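Local coordinates for protein putative kinase (Chloroflexus aurantiacus, PDB 2RHM) that is of unknown function but is probably a kinase, with the P-loop fold of nucleoside triphosphate hydrolases that bind and cleave or transfer the phosphates of nucleotides, at residues 109-113 and 151-155; 6-12 and 80-86; 40-45 and 132-136; 13-17 and 118-122. Residue numbers count along the deposited sequence, not the author numbering.

In the fold
Interaction 2 lies near the centre of the chain and pairs strands 6-12 and 80-83. Strand 105-112 lies on the other side of strand 6-12, and interaction 1 joins its end to loop 151-155. The two contacts touch, with centres about 12 Å apart. Interaction 4 follows directly from strand 6-12: its loop 13-17 meets helix 115-127, and its centre is about 11 Å from that of interaction 1. Along the chain, interaction 2 closes before interaction 1 opens, while the other pairs of contacts cross. Interactions 1, 2 and 4 thus gather around the probable nucleotide-binding loop. Interaction 3 stands apart, its centre about 24 Å from that of interaction 1, and ties helix 36-47 to loop 132-136.

Interaction 1: 109-113 and 151-155; sequences IRCVA and GDIPP
Residues 109-112 end strand 105-112, which lies between strands 6-12 and 162-166 in the parallel sheet of the P-loop fold. The loop 151-155 passes the end of this strand on its way to strand 162-166. Its residues 152-155 are polyproline-II-like, with phi -65 to -78° and psi 135 to 163°. The segments run antiparallel, 176° apart. The CA atoms of R110 and P155 are 6.6 Å apart, and those of V112 and D152 5.8 Å. I109 does not reach the loop. R110 points toward it, with chi1 and chi2 both t and chi3 p. Its NH1 donates a nearly straight hydrogen bond to I153 O at 3.0 Å. R110 CD packs on I153 CG2 at 3.7 Å. The NE of R110 bonds T164, so the arginine links the loop to the sheet edge. C111 points away, but its O accepts from water 1 at 2.8 Å, and this water accepts from I153 N at 3.1 Å. V112, rotamer m, points toward the loop, and its CG1 meets D152 CG at 3.4 Å. A113 N donates to water 2 at 3.3 Å, which donates to D152 OD1 at 2.9 Å. I153 also packs on H13 of the probable P-loop. One direct bond and two water bridges thus join the segments, so the loop is held to the strand without direct backbone pairing.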
loop_
_atom_site.group_PDB
_atom_site.type_symbol
_atom_site.label_atom_id
_atom_site.label_comp_id
_atom_site.label_asym_id
_atom_site.label_seq_id
_atom_site.Cartn_x
_atom_site.Cartn_y
_atom_site.Cartn_z
ATOM N N ILE B 109 -11.075 13.191 -10.586
ATOM C CA ILE B 109 -12.519 12.950 -10.710
ATOM C C ILE B 109 -13.172 13.203 -9.356
ATOM O O ILE B 109 -12.773 12.624 -8.326
ATOM C CB ILE B 109 -12.846 11.530 -11.184
ATOM C CG1 ILE B 109 -12.137 11.237 -12.497
ATOM C CG2 ILE B 109 -14.356 11.367 -11.361
ATOM C CD1 ILE B 109 -12.356 9.889 -12.999
ATOM N N ARG B 110 -14.140 14.113 -9.356
ATOM C CA ARG B 110 -14.864 14.466 -8.158
ATOM C C ARG B 110 -16.286 13.938 -8.273
ATOM O O ARG B 110 -16.980 14.209 -9.243
ATOM C CB ARG B 110 -14.899 15.973 -7.926
ATOM C CG ARG B 110 -15.828 16.313 -6.779
ATOM C CD ARG B 110 -15.965 17.769 -6.538
ATOM N NE ARG B 110 -16.522 18.488 -7.680
ATOM C CZ ARG B 110 -16.975 19.731 -7.610
ATOM N NH1 ARG B 110 -16.957 20.376 -6.458
ATOM N NH2 ARG B 110 -17.467 20.331 -8.687
ATOM N N CYS B 111 -16.701 13.151 -7.287
ATOM C CA CYS B 111 -18.053 12.635 -7.262
ATOM C C CYS B 111 -18.908 13.498 -6.372
ATOM O O CYS B 111 -18.442 13.957 -5.346
ATOM C CB CYS B 111 -18.061 11.209 -6.730
ATOM S SG CYS B 111 -17.097 10.097 -7.736
ATOM N N VAL B 112 -20.160 13.705 -6.772
ATOM C CA VAL B 112 -21.096 14.514 -6.015
ATOM C C VAL B 112 -22.479 13.846 -6.099
ATOM O O VAL B 112 -22.716 13.013 -6.962
ATOM C CB VAL B 112 -21.167 15.973 -6.565
ATOM C CG1 VAL B 112 -19.797 16.676 -6.478
ATOM C CG2 VAL B 112 -21.693 15.997 -7.994
ATOM N N ALA B 113 -23.359 14.175 -5.165
ATOM C CA ALA B 113 -24.756 13.728 -5.231
ATOM C C ALA B 113 -25.603 14.556 -4.298
ATOM O O ALA B 113 -25.088 15.228 -3.403
ATOM C CB ALA B 113 -24.885 12.280 -4.891
ATOM N N GLY B 151 -23.393 20.275 0.472
ATOM C CA GLY B 151 -22.888 20.696 -0.833
ATOM C C GLY B 151 -21.656 19.896 -1.223
ATOM O O GLY B 151 -21.165 19.048 -0.461
ATOM N N ASP B 152 -21.138 20.195 -2.403
ATOM C CA ASP B 152 -20.109 19.379 -3.016
ATOM C C ASP B 152 -18.697 19.577 -2.470
ATOM O O ASP B 152 -18.303 20.676 -2.098
ATOM C CB ASP B 152 -20.157 19.599 -4.512
ATOM C CG ASP B 152 -21.520 19.272 -5.086
ATOM O OD1 ASP B 152 -22.291 18.533 -4.414
ATOM O OD2 ASP B 152 -21.822 19.752 -6.195
ATOM N N ILE B 153 -17.938 18.490 -2.394
ATOM C CA ILE B 153 -16.602 18.571 -1.840
ATOM C C ILE B 153 -15.732 19.450 -2.727
ATOM O O ILE B 153 -15.769 19.339 -3.962
ATOM C CB ILE B 153 -15.940 17.174 -1.690
ATOM C CG1 ILE B 153 -14.795 17.217 -0.695
ATOM C CG2 ILE B 153 -15.436 16.653 -3.010
ATOM C CD1 ILE B 153 -14.288 15.840 -0.304
ATOM N N PRO B 154 -14.950 20.348 -2.123
ATOM C CA PRO B 154 -14.014 21.081 -2.970
ATOM C C PRO B 154 -12.904 20.169 -3.523
ATOM O O PRO B 154 -12.334 19.370 -2.782
ATOM C CB PRO B 154 -13.429 22.129 -2.010
ATOM C CG PRO B 154 -14.458 22.234 -0.907
ATOM C CD PRO B 154 -14.906 20.824 -0.733
ATOM N N PRO B 155 -12.573 20.308 -4.815
ATOM C CA PRO B 155 -11.552 19.445 -5.372
ATOM C C PRO B 155 -10.154 19.907 -4.975
ATOM O O PRO B 155 -9.969 21.074 -4.570
ATOM C CB PRO B 155 -11.764 19.586 -6.881
ATOM C CG PRO B 155 -12.369 20.911 -7.062
ATOM C CD PRO B 155 -13.101 21.261 -5.809
HETATM O O HOH W 1 -18.839 15.576 -3.071
HETATM O O HOH W 2 -21.684 16.035 -3.055
#

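Interaction 2: 6-12 and 80-86; sequences ALIIVTG and LIMESNF
Five backbone hydrogen bonds join the extended, parallel strands 6-12 and 80-83, the last one from S84. L80 N donates to A6 O (3.1 Å), I8 N to L80 O (2.9 Å), M82 N to I8 O (2.9 Å), V10 N to M82 O (2.9 Å) and S84 N to V10 O (3.2 Å). The register is L7 with L80 through V10 with E83. The axes approach to 4.8 Å and cross at -24°. F86 N makes a weak bond to T11 OG1 (3.3 Å). E83 bonds K18 (salt bridge) and S35. On one face L7 (chi1 t) CD1 meets L80 CD1 at 3.8 Å and selenomethionine M82 SE at 3.7 Å. On the other, I8 and I81 have chi1 m, and V10 CG2 packs on I81 CG2 at 3.9 Å. At G12 (phi 156°, psi 158°) a CB would jam. These are neighbouring strands of the central parallel sheet, with strand 105-112 on the other side of strand 6-12, which leads into the probable Walker A loop.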
loop_
_atom_site.group_PDB
_atom_site.type_symbol
_atom_site.label_atom_id
_atom_site.label_comp_id
_atom_site.label_asym_id
_atom_site.label_seq_id
_atom_site.Cartn_x
_atom_site.Cartn_y
_atom_site.Cartn_z
ATOM N N ALA B 6 0.922 8.819 -14.338
ATOM C CA ALA B 6 -0.283 9.549 -13.978
ATOM C C ALA B 6 -0.721 9.181 -12.582
ATOM O O ALA B 6 -0.569 8.034 -12.149
ATOM C CB ALA B 6 -1.420 9.257 -14.962
ATOM N N LEU B 7 -1.267 10.167 -11.870
ATOM C CA LEU B 7 -1.872 9.931 -10.571
ATOM C C LEU B 7 -3.330 10.344 -10.711
ATOM O O LEU B 7 -3.615 11.513 -10.955
ATOM C CB LEU B 7 -1.183 10.740 -9.474
ATOM C CG LEU B 7 -1.888 10.728 -8.109
ATOM C CD1 LEU B 7 -2.111 9.307 -7.634
ATOM C CD2 LEU B 7 -1.107 11.508 -7.046
ATOM N N ILE B 8 -4.233 9.365 -10.620
ATOM C CA ILE B 8 -5.656 9.598 -10.789
ATOM C C ILE B 8 -6.271 9.709 -9.415
ATOM O O ILE B 8 -6.273 8.743 -8.659
ATOM C CB ILE B 8 -6.318 8.464 -11.618
ATOM C CG1 ILE B 8 -5.641 8.381 -13.003
ATOM C CG2 ILE B 8 -7.811 8.702 -11.739
ATOM C CD1 ILE B 8 -5.763 7.034 -13.628
ATOM N N ILE B 9 -6.764 10.907 -9.102
ATOM C CA ILE B 9 -7.340 11.196 -7.815
ATOM C C ILE B 9 -8.854 11.156 -7.932
ATOM O O ILE B 9 -9.443 11.903 -8.708
ATOM C CB ILE B 9 -6.896 12.588 -7.298
ATOM C CG1 ILE B 9 -5.372 12.632 -7.113
ATOM C CG2 ILE B 9 -7.631 12.972 -6.003
ATOM C CD1 ILE B 9 -4.641 13.239 -8.302
ATOM N N VAL B 10 -9.464 10.253 -7.184
ATOM C CA VAL B 10 -10.916 10.179 -7.103
ATOM C C VAL B 10 -11.362 10.652 -5.742
ATOM O O VAL B 10 -11.028 10.051 -4.719
ATOM C CB VAL B 10 -11.460 8.770 -7.373
ATOM C CG1 VAL B 10 -12.967 8.792 -7.412
ATOM C CG2 VAL B 10 -10.915 8.234 -8.686
ATOM N N THR B 11 -12.109 11.757 -5.744
ATOM C CA THR B 11 -12.539 12.387 -4.506
ATOM C C THR B 11 -14.057 12.538 -4.467
ATOM O O THR B 11 -14.740 12.274 -5.438
ATOM C CB THR B 11 -11.837 13.733 -4.293
ATOM O OG1 THR B 11 -12.040 14.169 -2.938
ATOM C CG2 THR B 11 -12.340 14.754 -5.285
ATOM N N GLY B 12 -14.576 12.916 -3.310
ATOM C CA GLY B 12 -15.998 13.077 -3.113
ATOM C C GLY B 12 -16.299 12.925 -1.661
ATOM O O GLY B 12 -15.528 12.295 -0.922
ATOM N N LEU B 80 -1.366 5.186 -11.065
ATOM C CA LEU B 80 -2.211 4.619 -10.024
ATOM C C LEU B 80 -3.389 5.514 -9.698
ATOM O O LEU B 80 -3.426 6.685 -10.058
ATOM C CB LEU B 80 -1.373 4.350 -8.772
ATOM C CG LEU B 80 -0.958 5.569 -7.955
ATOM C CD1 LEU B 80 -1.823 5.668 -6.773
ATOM C CD2 LEU B 80 0.465 5.464 -7.474
ATOM N N ILE B 81 -4.358 4.917 -9.025
ATOM C CA ILE B 81 -5.571 5.588 -8.600
ATOM C C ILE B 81 -5.559 5.667 -7.071
ATOM O O ILE B 81 -5.300 4.659 -6.376
ATOM C CB ILE B 81 -6.816 4.806 -9.038
ATOM C CG1 ILE B 81 -6.838 4.600 -10.565
ATOM C CG2 ILE B 81 -8.074 5.513 -8.533
ATOM C CD1 ILE B 81 -7.688 3.407 -10.977
HETATM N N MSE B 82 -5.828 6.854 -6.552
HETATM C CA MSE B 82 -5.997 7.067 -5.119
HETATM C C MSE B 82 -7.422 7.565 -4.888
HETATM O O MSE B 82 -7.888 8.473 -5.553
HETATM C CB MSE B 82 -5.009 8.091 -4.544
HETATM C CG MSE B 82 -3.539 7.693 -4.606
HETATM SE SE MSE B 82 -2.378 9.141 -3.953
HETATM C CE MSE B 82 -3.393 9.342 -2.272
ATOM N N GLU B 83 -8.090 6.972 -3.904
ATOM C CA GLU B 83 -9.467 7.334 -3.600
ATOM C C GLU B 83 -9.635 7.636 -2.122
ATOM O O GLU B 83 -9.248 6.833 -1.262
ATOM C CB GLU B 83 -10.402 6.206 -4.025
ATOM C CG GLU B 83 -11.854 6.453 -3.659
ATOM C CD GLU B 83 -12.214 5.921 -2.258
ATOM O OE1 GLU B 83 -12.065 4.704 -1.999
ATOM O OE2 GLU B 83 -12.664 6.723 -1.418
ATOM N N SER B 84 -10.207 8.806 -1.836
ATOM C CA SER B 84 -10.540 9.212 -0.474
ATOM C C SER B 84 -11.455 10.426 -0.539
ATOM O O SER B 84 -11.667 10.992 -1.609
ATOM C CB SER B 84 -9.278 9.603 0.289
ATOM O OG SER B 84 -9.569 9.794 1.668
ATOM N N ASN B 85 -11.984 10.837 0.609
ATOM C CA ASN B 85 -12.653 12.127 0.691
ATOM C C ASN B 85 -11.562 13.152 1.033
ATOM O O ASN B 85 -11.428 13.594 2.162
ATOM C CB ASN B 85 -13.825 12.112 1.680
ATOM C CG ASN B 85 -13.436 11.695 3.076
ATOM O OD1 ASN B 85 -12.644 10.764 3.273
ATOM N ND2 ASN B 85 -14.045 12.354 4.074
ATOM N N PHE B 86 -10.776 13.511 0.022
ATOM C CA PHE B 86 -9.615 14.381 0.228
ATOM C C PHE B 86 -10.005 15.781 0.706
ATOM O O PHE B 86 -11.047 16.338 0.308
ATOM C CB PHE B 86 -8.785 14.494 -1.045
ATOM C CG PHE B 86 -8.108 13.230 -1.454
ATOM C CD1 PHE B 86 -6.941 12.824 -0.829
ATOM C CD2 PHE B 86 -8.618 12.441 -2.475
ATOM C CE1 PHE B 86 -6.286 11.665 -1.225
ATOM C CE2 PHE B 86 -7.978 11.280 -2.863
ATOM C CZ PHE B 86 -6.822 10.890 -2.239
HETATM O O HOH W 3 -11.380 16.710 -2.410
#

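Interaction 3: 40-45 and 132-136; sequences KEVMFD and HPGHC
Two His-carboxylate hydrogen bonds and an aromatic cluster of F44, H132 and H135 join helix 36-47 to loop 132-136, whose residues 133-135 form a 3-10 turn. CA distances are 6.9 Å for E41 to H132, 6.3 Å for F44 to G134 and 8.0 Å for K40 to H135. H132, chi1 t, donates from NE2 to D45 OD1 at 2.9 Å and accepts at ND1 from G134 N at 3.0 Å. Its ring meets F44 obliquely, centroids 5.4 Å apart and planes at 35°. H132 N donates to water 4 (2.9 Å), which donates to E41 OE2 (2.5 Å). G134 CA makes a CH-pi contact over the F44 ring, 4.0 Å from the centroid. An ideal CB there would clash with F44 CD2. H135, chi1 m, receives the edge of F44 on its ring face, centroids 5.4 Å apart and planes at 85°. M64 of the second subunit packs on V42 and D45. H135 NE2 donates to E41 OE2 at 2.8 Å.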
loop_
_atom_site.group_PDB
_atom_site.type_symbol
_atom_site.label_atom_id
_atom_site.label_comp_id
_atom_site.label_asym_id
_atom_site.label_seq_id
_atom_site.Cartn_x
_atom_site.Cartn_y
_atom_site.Cartn_z
ATOM N N LYS B 40 -8.199 1.493 6.013
ATOM C CA LYS B 40 -8.748 1.574 7.356
ATOM C C LYS B 40 -9.284 0.217 7.774
ATOM O O LYS B 40 -9.031 -0.235 8.896
ATOM C CB LYS B 40 -9.860 2.604 7.456
ATOM C CG LYS B 40 -9.436 4.059 7.230
ATOM C CD LYS B 40 -10.598 5.055 7.513
ATOM C CE LYS B 40 -11.107 4.988 8.962
ATOM N NZ LYS B 40 -12.210 5.995 9.190
ATOM N N GLU B 41 -10.004 -0.433 6.864
ATOM C CA GLU B 41 -10.579 -1.752 7.149
ATOM C C GLU B 41 -9.526 -2.834 7.419
ATOM O O GLU B 41 -9.702 -3.660 8.318
ATOM C CB GLU B 41 -11.576 -2.143 6.067
ATOM C CG GLU B 41 -12.773 -1.202 6.128
ATOM C CD GLU B 41 -13.761 -1.375 5.026
ATOM O OE1 GLU B 41 -13.873 -2.495 4.484
ATOM O OE2 GLU B 41 -14.448 -0.374 4.739
ATOM N N VAL B 42 -8.421 -2.801 6.681
ATOM C CA VAL B 42 -7.314 -3.714 6.951
ATOM C C VAL B 42 -6.819 -3.445 8.384
ATOM O O VAL B 42 -6.595 -4.371 9.153
ATOM C CB VAL B 42 -6.161 -3.546 5.940
ATOM C CG1 VAL B 42 -4.976 -4.374 6.349
ATOM C CG2 VAL B 42 -6.620 -3.937 4.531
HETATM N N MSE B 43 -6.683 -2.175 8.757
HETATM C CA MSE B 43 -6.255 -1.852 10.105
HETATM C C MSE B 43 -7.253 -2.234 11.191
HETATM O O MSE B 43 -6.839 -2.689 12.252
HETATM C CB MSE B 43 -5.847 -0.391 10.220
HETATM C CG MSE B 43 -4.468 -0.194 9.657
HETATM SE SE MSE B 43 -3.806 1.628 9.905
HETATM C CE MSE B 43 -4.565 2.131 8.805
ATOM N N PHE B 44 -8.546 -2.040 10.950
ATOM C CA PHE B 44 -9.546 -2.421 11.949
ATOM C C PHE B 44 -9.504 -3.938 12.156
ATOM O O PHE B 44 -9.630 -4.435 13.278
ATOM C CB PHE B 44 -10.955 -2.024 11.502
ATOM C CG PHE B 44 -11.244 -0.541 11.496
ATOM C CD1 PHE B 44 -10.806 0.302 12.501
ATOM C CD2 PHE B 44 -12.036 0.001 10.490
ATOM C CE1 PHE B 44 -11.127 1.651 12.483
ATOM C CE2 PHE B 44 -12.349 1.346 10.471
ATOM C CZ PHE B 44 -11.901 2.172 11.455
ATOM N N ASP B 45 -9.333 -4.681 11.069
ATOM C CA ASP B 45 -9.232 -6.149 11.174
ATOM C C ASP B 45 -7.979 -6.623 11.927
ATOM O O ASP B 45 -8.037 -7.577 12.693
ATOM C CB ASP B 45 -9.328 -6.796 9.792
ATOM C CG ASP B 45 -10.718 -6.659 9.166
ATOM O OD1 ASP B 45 -11.696 -6.257 9.842
ATOM O OD2 ASP B 45 -10.842 -6.957 7.974
ATOM N N HIS B 132 -18.122 -1.411 6.981
ATOM C CA HIS B 132 -17.399 -2.025 8.092
ATOM C C HIS B 132 -17.809 -1.277 9.366
ATOM O O HIS B 132 -17.836 -0.043 9.369
ATOM C CB HIS B 132 -15.882 -1.898 7.889
ATOM C CG HIS B 132 -15.068 -2.751 8.810
ATOM N ND1 HIS B 132 -15.017 -2.543 10.173
ATOM C CD2 HIS B 132 -14.257 -3.807 8.563
ATOM C CE1 HIS B 132 -14.229 -3.443 10.727
ATOM N NE2 HIS B 132 -13.754 -4.224 9.771
ATOM N N PRO B 133 -18.137 -2.011 10.445
ATOM C CA PRO B 133 -18.609 -1.340 11.658
ATOM C C PRO B 133 -17.575 -0.451 12.359
ATOM O O PRO B 133 -17.954 0.450 13.099
ATOM C CB PRO B 133 -18.979 -2.511 12.575
ATOM C CG PRO B 133 -18.125 -3.645 12.101
ATOM C CD PRO B 133 -18.094 -3.475 10.620
ATOM N N GLY B 134 -16.288 -0.694 12.128
ATOM C CA GLY B 134 -15.233 0.062 12.806
ATOM C C GLY B 134 -15.174 1.534 12.437
ATOM O O GLY B 134 -14.606 2.341 13.179
ATOM N N HIS B 135 -15.774 1.884 11.304
ATOM C CA HIS B 135 -15.770 3.262 10.809
ATOM C C HIS B 135 -16.519 4.175 11.761
ATOM O O HIS B 135 -16.205 5.373 11.856
ATOM C CB HIS B 135 -16.390 3.359 9.418
ATOM C CG HIS B 135 -15.567 2.746 8.334
ATOM N ND1 HIS B 135 -14.344 3.253 7.941
ATOM C CD2 HIS B 135 -15.812 1.688 7.531
ATOM C CE1 HIS B 135 -13.876 2.528 6.942
ATOM N NE2 HIS B 135 -14.749 1.577 6.668
ATOM N N CYS B 136 -17.497 3.610 12.474
ATOM C CA CYS B 136 -18.272 4.360 13.446
ATOM C C CYS B 136 -18.754 5.645 12.809
ATOM O O CYS B 136 -18.530 6.737 13.336
ATOM C CB CYS B 136 -17.430 4.664 14.680
ATOM S SG CYS B 136 -17.075 3.251 15.696
HETATM O O HOH W 4 -16.898 -0.471 4.538
#

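Interaction 4: 13-17 and 118-122; sequences HPATG and LVERI. With BEZ (benzoic acid), chain G.
Residues 13-17 form a loop with a type II beta turn from H13 to T16, and 118-122 is a helical segment. A15 takes the positive phi of the turn (77°), and T16 N donates to H13 O at 3.2 Å. G17, also at positive phi (103°), is the N-cap of the following helix 18-29. An ideal CB at G17 would jam against the carbonyl O of T16. The closest CA pair is A15 with L118, 5.8 Å apart. T16 OG1 donates to H13 O at 2.7 Å, which braces the turn. A15 CB points toward the helix, 4.1 Å from L118 CD2, 3.9 Å from R121 CB and 4.0 Å from I122 CG1. T16 CG2 lies 3.7 Å from L118 CD2. R121, with chi1 m and chi2 and chi3 both t, sends NH1 to A15 O in a 2.9 Å hydrogen bond. Its NH2 bonds the carbonyl of T167. Benzoic acid, hydrogen-bonded to R125, rests beside the contact: P14 CB is 3.5 Å from its C6 and I122 CG2 3.7 Å from its C4. G12, G17, K18 and T19 fit a Walker A pattern, so the loop is probably the P-loop. It joins strand 6-12 to helix 18-29 and lies against helix 115-127, whose L118, V119 and I122 also pack on helix 141-149.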
loop_
_atom_site.group_PDB
_atom_site.type_symbol
_atom_site.label_atom_id
_atom_site.label_comp_id
_atom_site.label_asym_id
_atom_site.label_seq_id
_atom_site.Cartn_x
_atom_site.Cartn_y
_atom_site.Cartn_z
ATOM N N HIS B 13 -17.424 13.475 -1.234
ATOM C CA HIS B 13 -17.892 13.196 0.112
ATOM C C HIS B 13 -18.278 11.701 0.256
ATOM O O HIS B 13 -18.481 11.003 -0.726
ATOM C CB HIS B 13 -19.070 14.090 0.464
ATOM C CG HIS B 13 -18.687 15.497 0.766
ATOM N ND1 HIS B 13 -17.685 15.817 1.656
ATOM C CD2 HIS B 13 -19.192 16.672 0.323
ATOM C CE1 HIS B 13 -17.595 17.133 1.751
ATOM N NE2 HIS B 13 -18.501 17.676 0.956
ATOM N N PRO B 14 -18.335 11.192 1.496
ATOM C CA PRO B 14 -18.790 9.819 1.685
ATOM C C PRO B 14 -20.145 9.526 1.014
ATOM O O PRO B 14 -21.064 10.355 1.034
ATOM C CB PRO B 14 -18.877 9.709 3.205
ATOM C CG PRO B 14 -17.772 10.639 3.684
ATOM C CD PRO B 14 -17.928 11.813 2.769
ATOM N N ALA B 15 -20.216 8.369 0.366
ATOM C CA ALA B 15 -21.419 7.881 -0.329
ATOM C C ALA B 15 -21.717 8.536 -1.693
ATOM O O ALA B 15 -22.749 8.268 -2.285
ATOM C CB ALA B 15 -22.652 7.910 0.595
ATOM N N THR B 16 -20.819 9.370 -2.214
ATOM C CA THR B 16 -21.042 9.995 -3.519
ATOM C C THR B 16 -20.783 9.109 -4.750
ATOM O O THR B 16 -20.952 9.574 -5.882
ATOM C CB THR B 16 -20.165 11.261 -3.683
ATOM O OG1 THR B 16 -18.799 10.938 -3.411
ATOM C CG2 THR B 16 -20.641 12.372 -2.739
ATOM N N GLY B 17 -20.348 7.867 -4.529
ATOM C CA GLY B 17 -20.060 6.939 -5.619
ATOM C C GLY B 17 -18.580 6.754 -5.915
ATOM O O GLY B 17 -18.203 5.988 -6.806
ATOM N N LEU B 118 -27.594 11.037 -0.668
ATOM C CA LEU B 118 -26.495 10.685 0.211
ATOM C C LEU B 118 -27.026 10.145 1.538
ATOM O O LEU B 118 -26.502 9.155 2.059
ATOM C CB LEU B 118 -25.558 11.893 0.438
ATOM C CG LEU B 118 -24.769 12.380 -0.795
ATOM C CD1 LEU B 118 -23.898 13.595 -0.462
ATOM C CD2 LEU B 118 -23.910 11.283 -1.352
ATOM N N VAL B 119 -28.070 10.774 2.075
ATOM C CA VAL B 119 -28.632 10.313 3.349
ATOM C C VAL B 119 -29.197 8.894 3.200
ATOM O O VAL B 119 -28.934 8.041 4.046
ATOM C CB VAL B 119 -29.678 11.282 3.933
ATOM C CG1 VAL B 119 -30.446 10.618 5.089
ATOM C CG2 VAL B 119 -29.006 12.565 4.435
ATOM N N GLU B 120 -29.931 8.633 2.121
ATOM C CA GLU B 120 -30.460 7.287 1.855
ATOM C C GLU B 120 -29.355 6.226 1.811
ATOM O O GLU B 120 -29.501 5.150 2.400
ATOM C CB GLU B 120 -31.238 7.263 0.538
ATOM N N ARG B 121 -28.243 6.540 1.135
ATOM C CA ARG B 121 -27.142 5.602 0.980
ATOM C C ARG B 121 -26.428 5.323 2.279
ATOM O O ARG B 121 -26.137 4.172 2.605
ATOM C CB ARG B 121 -26.118 6.136 -0.021
ATOM C CG ARG B 121 -26.587 6.098 -1.427
ATOM C CD ARG B 121 -25.598 6.754 -2.367
ATOM N NE ARG B 121 -26.157 6.772 -3.713
ATOM C CZ ARG B 121 -25.673 7.465 -4.732
ATOM N NH1 ARG B 121 -24.591 8.224 -4.587
ATOM N NH2 ARG B 121 -26.284 7.399 -5.907
ATOM N N ILE B 122 -26.126 6.383 3.018
ATOM C CA ILE B 122 -25.445 6.245 4.294
ATOM C C ILE B 122 -26.240 5.308 5.197
ATOM O O ILE B 122 -25.691 4.356 5.758
ATOM C CB ILE B 122 -25.251 7.623 4.963
ATOM C CG1 ILE B 122 -24.143 8.383 4.243
ATOM C CG2 ILE B 122 -24.895 7.480 6.440
ATOM C CD1 ILE B 122 -23.989 9.796 4.700
HETATM C C BEZ G . -19.397 5.189 2.350
HETATM O O1 BEZ G . -19.830 4.299 1.579
HETATM O O2 BEZ G . -18.335 5.808 2.067
HETATM C C1 BEZ G . -20.151 5.507 3.603
HETATM C C2 BEZ G . -21.325 4.817 3.892
HETATM C C3 BEZ G . -22.017 5.113 5.058
HETATM C C4 BEZ G . -21.540 6.095 5.922
HETATM C C5 BEZ G . -20.367 6.788 5.617
HETATM C C6 BEZ G . -19.664 6.490 4.459
#